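Local atomic coordinates of ditrans,polycis-undecaprenyl-diphosphate synthase ((2E,6E)-farnesyl-diphosphate specific) (Acinetobacter baumannii, PDB entry 6ACS), a protein that probably condenses isopentenyl diphosphate units sequentially onto farnesyl diphosphate to make undecaprenyl diphosphate, precursor of the lipid that carries bacterial cell-wall sugars. Residues V13-D18 and T211-F216. Numbering follows the deposited sequence.
Sequences VAIIMD and TLWPEF
A Met-aromatic contact beside the predicted active site joins the carboxy-terminal end of strand 12-17 to the loop that leads into helix 218-235. Trp213, at the start of a 3-10 turn, holds CG anti to its backbone N (chi1 179°), which lays the indole alongside Met17. Met17 covers one face of the ring: CG stands 3.5 Å from the centroid of the six-membered ring, almost on its normal, as a CH-pi donor, while CB sits 3.6 Å from Trp213 CD2. With chi2 extended (176°), SD follows obliquely, 3.5 Å from Trp213 CZ2, before the bend at chi3 (-69°) turns the methyl CE from the ring. Two residues back on the strand, Ile15 crosses the indole at about a right angle and touches its far end, CG2 to Trp213 CZ3 at 3.7 Å. The backbone ties the turn to the strand end: Trp213 N donates to Asp18 O at 3.0 Å, with the donor N above the carbonyl plane rather than on a lone pair. Thr187 OG1 also bonds to Asp18 O, so two donors grip this oxygen. The CB of Asp18 points away from the loop; its carboxylate is held by a salt bridge from OD2 to Arg186, whose charge probably favours the ionised aspartate, and a hydrogen bond from Asn20 N to OD1. Such a placement, with the predicted magnesium-binding aspartate just beyond a central strand of a parallel sheet, is characteristic of the cis-prenyltransferase fold.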
loop_
_atom_site.group_PDB
_atom_site.type_symbol
_atom_site.label_atom_id
_atom_site.label_comp_id
_atom_site.label_asym_id
_atom_site.label_seq_id
_atom_site.Cartn_x
_atom_site.Cartn_y
_atom_site.Cartn_z
ATOM N N VAL B 13 -1.381 -14.129 4.737
ATOM C CA VAL B 13 -0.716 -13.365 5.786
ATOM C C VAL B 13 0.659 -12.971 5.285
ATOM O O VAL B 13 1.380 -13.795 4.708
ATOM C CB VAL B 13 -0.584 -14.186 7.082
ATOM C CG1 VAL B 13 0.200 -13.381 8.127
ATOM C CG2 VAL B 13 -1.955 -14.560 7.589
ATOM N N ALA B 14 1.034 -11.717 5.518
ATOM C CA ALA B 14 2.371 -11.241 5.202
ATOM C C ALA B 14 3.009 -10.738 6.481
ATOM O O ALA B 14 2.325 -10.175 7.330
ATOM C CB ALA B 14 2.342 -10.121 4.160
ATOM N N ILE B 15 4.323 -10.926 6.621
ATOM C CA ILE B 15 5.027 -10.508 7.835
ATOM C C ILE B 15 6.306 -9.761 7.478
ATOM O O ILE B 15 7.147 -10.274 6.727
ATOM C CB ILE B 15 5.374 -11.702 8.744
ATOM C CG1 ILE B 15 4.131 -12.545 9.021
ATOM C CG2 ILE B 15 5.976 -11.188 10.059
ATOM C CD1 ILE B 15 4.404 -13.748 9.946
ATOM N N ILE B 16 6.463 -8.568 8.045
ATOM C CA ILE B 16 7.729 -7.844 8.047
ATOM C C ILE B 16 8.412 -8.185 9.358
ATOM O O ILE B 16 7.961 -7.762 10.429
ATOM C CB ILE B 16 7.508 -6.337 7.920
ATOM C CG1 ILE B 16 6.812 -6.033 6.595
ATOM C CG2 ILE B 16 8.835 -5.582 8.014
ATOM C CD1 ILE B 16 6.442 -4.556 6.487
ATOM N N MET B 17 9.471 -8.981 9.263
ATOM C CA MET B 17 10.198 -9.505 10.413
ATOM C C MET B 17 11.267 -8.475 10.749
ATOM O O MET B 17 12.297 -8.394 10.074
ATOM C CB MET B 17 10.801 -10.864 10.067
ATOM C CG MET B 17 9.788 -11.877 9.529
ATOM S SD MET B 17 10.532 -13.452 9.008
ATOM C CE MET B 17 11.461 -12.950 7.562
ATOM N N ASP B 18 11.045 -7.702 11.807
ATOM C CA ASP B 18 11.943 -6.612 12.163
ATOM C C ASP B 18 12.267 -6.700 13.647
ATOM O O ASP B 18 11.376 -6.893 14.476
ATOM C CB ASP B 18 11.298 -5.258 11.816
ATOM C CG ASP B 18 12.225 -4.082 12.043
ATOM O OD1 ASP B 18 13.458 -4.288 12.157
ATOM O OD2 ASP B 18 11.703 -2.945 12.112
ATOM N N THR B 211 6.751 -5.849 19.732
ATOM C CA THR B 211 7.563 -7.042 19.925
ATOM C C THR B 211 8.636 -7.132 18.850
ATOM O O THR B 211 8.347 -6.973 17.662
ATOM C CB THR B 211 6.673 -8.288 19.882
ATOM O OG1 THR B 211 5.692 -8.236 20.932
ATOM C CG2 THR B 211 7.509 -9.557 19.998
ATOM N N LEU B 212 9.886 -7.351 19.264
ATOM C CA LEU B 212 10.949 -7.578 18.294
ATOM C C LEU B 212 10.821 -8.985 17.724
ATOM O O LEU B 212 10.422 -9.915 18.429
ATOM C CB LEU B 212 12.324 -7.388 18.938
ATOM C CG LEU B 212 12.539 -6.047 19.643
ATOM C CD1 LEU B 212 13.959 -5.945 20.257
ATOM C CD2 LEU B 212 12.267 -4.880 18.691
ATOM N N TRP B 213 11.164 -9.141 16.436
ATOM C CA TRP B 213 10.968 -10.424 15.760
ATOM C C TRP B 213 11.553 -11.623 16.502
ATOM O O TRP B 213 10.858 -12.648 16.595
ATOM C CB TRP B 213 11.515 -10.389 14.324
ATOM C CG TRP B 213 11.333 -11.720 13.629
ATOM C CD1 TRP B 213 12.310 -12.619 13.291
ATOM C CD2 TRP B 213 10.094 -12.317 13.242
ATOM N NE1 TRP B 213 11.753 -13.724 12.699
ATOM C CE2 TRP B 213 10.392 -13.566 12.660
ATOM C CE3 TRP B 213 8.758 -11.912 13.320
ATOM C CZ2 TRP B 213 9.412 -14.406 12.160
ATOM C CZ3 TRP B 213 7.782 -12.758 12.820
ATOM C CH2 TRP B 213 8.113 -13.982 12.247
ATOM N N PRO B 214 12.790 -11.593 17.025
ATOM C CA PRO B 214 13.308 -12.790 17.720
ATOM C C PRO B 214 12.462 -13.217 18.900
ATOM O O PRO B 214 12.530 -14.382 19.312
ATOM C CB PRO B 214 14.717 -12.372 18.156
ATOM C CG PRO B 214 15.097 -11.281 17.242
ATOM C CD PRO B 214 13.826 -10.547 16.923
ATOM N N GLU B 215 11.662 -12.315 19.458
ATOM C CA GLU B 215 10.800 -12.630 20.580
ATOM C C GLU B 215 9.355 -12.838 20.155
ATOM O O GLU B 215 8.486 -12.980 21.018
ATOM C CB GLU B 215 10.889 -11.518 21.623
ATOM C CG GLU B 215 12.146 -11.573 22.453
ATOM C CD GLU B 215 12.543 -10.213 22.983
ATOM O OE1 GLU B 215 12.205 -9.204 22.330
ATOM O OE2 GLU B 215 13.185 -10.151 24.055
ATOM N N PHE B 216 9.072 -12.844 18.851
ATOM C CA PHE B 216 7.701 -13.028 18.395
ATOM C C PHE B 216 7.311 -14.489 18.586
ATOM O O PHE B 216 8.068 -15.391 18.223
ATOM C CB PHE B 216 7.573 -12.610 16.926
ATOM C CG PHE B 216 6.154 -12.451 16.453
ATOM C CD1 PHE B 216 5.356 -11.425 16.940
ATOM C CD2 PHE B 216 5.620 -13.321 15.507
ATOM C CE1 PHE B 216 4.042 -11.271 16.500
ATOM C CE2 PHE B 216 4.309 -13.167 15.055
ATOM C CZ PHE B 216 3.521 -12.139 15.555
#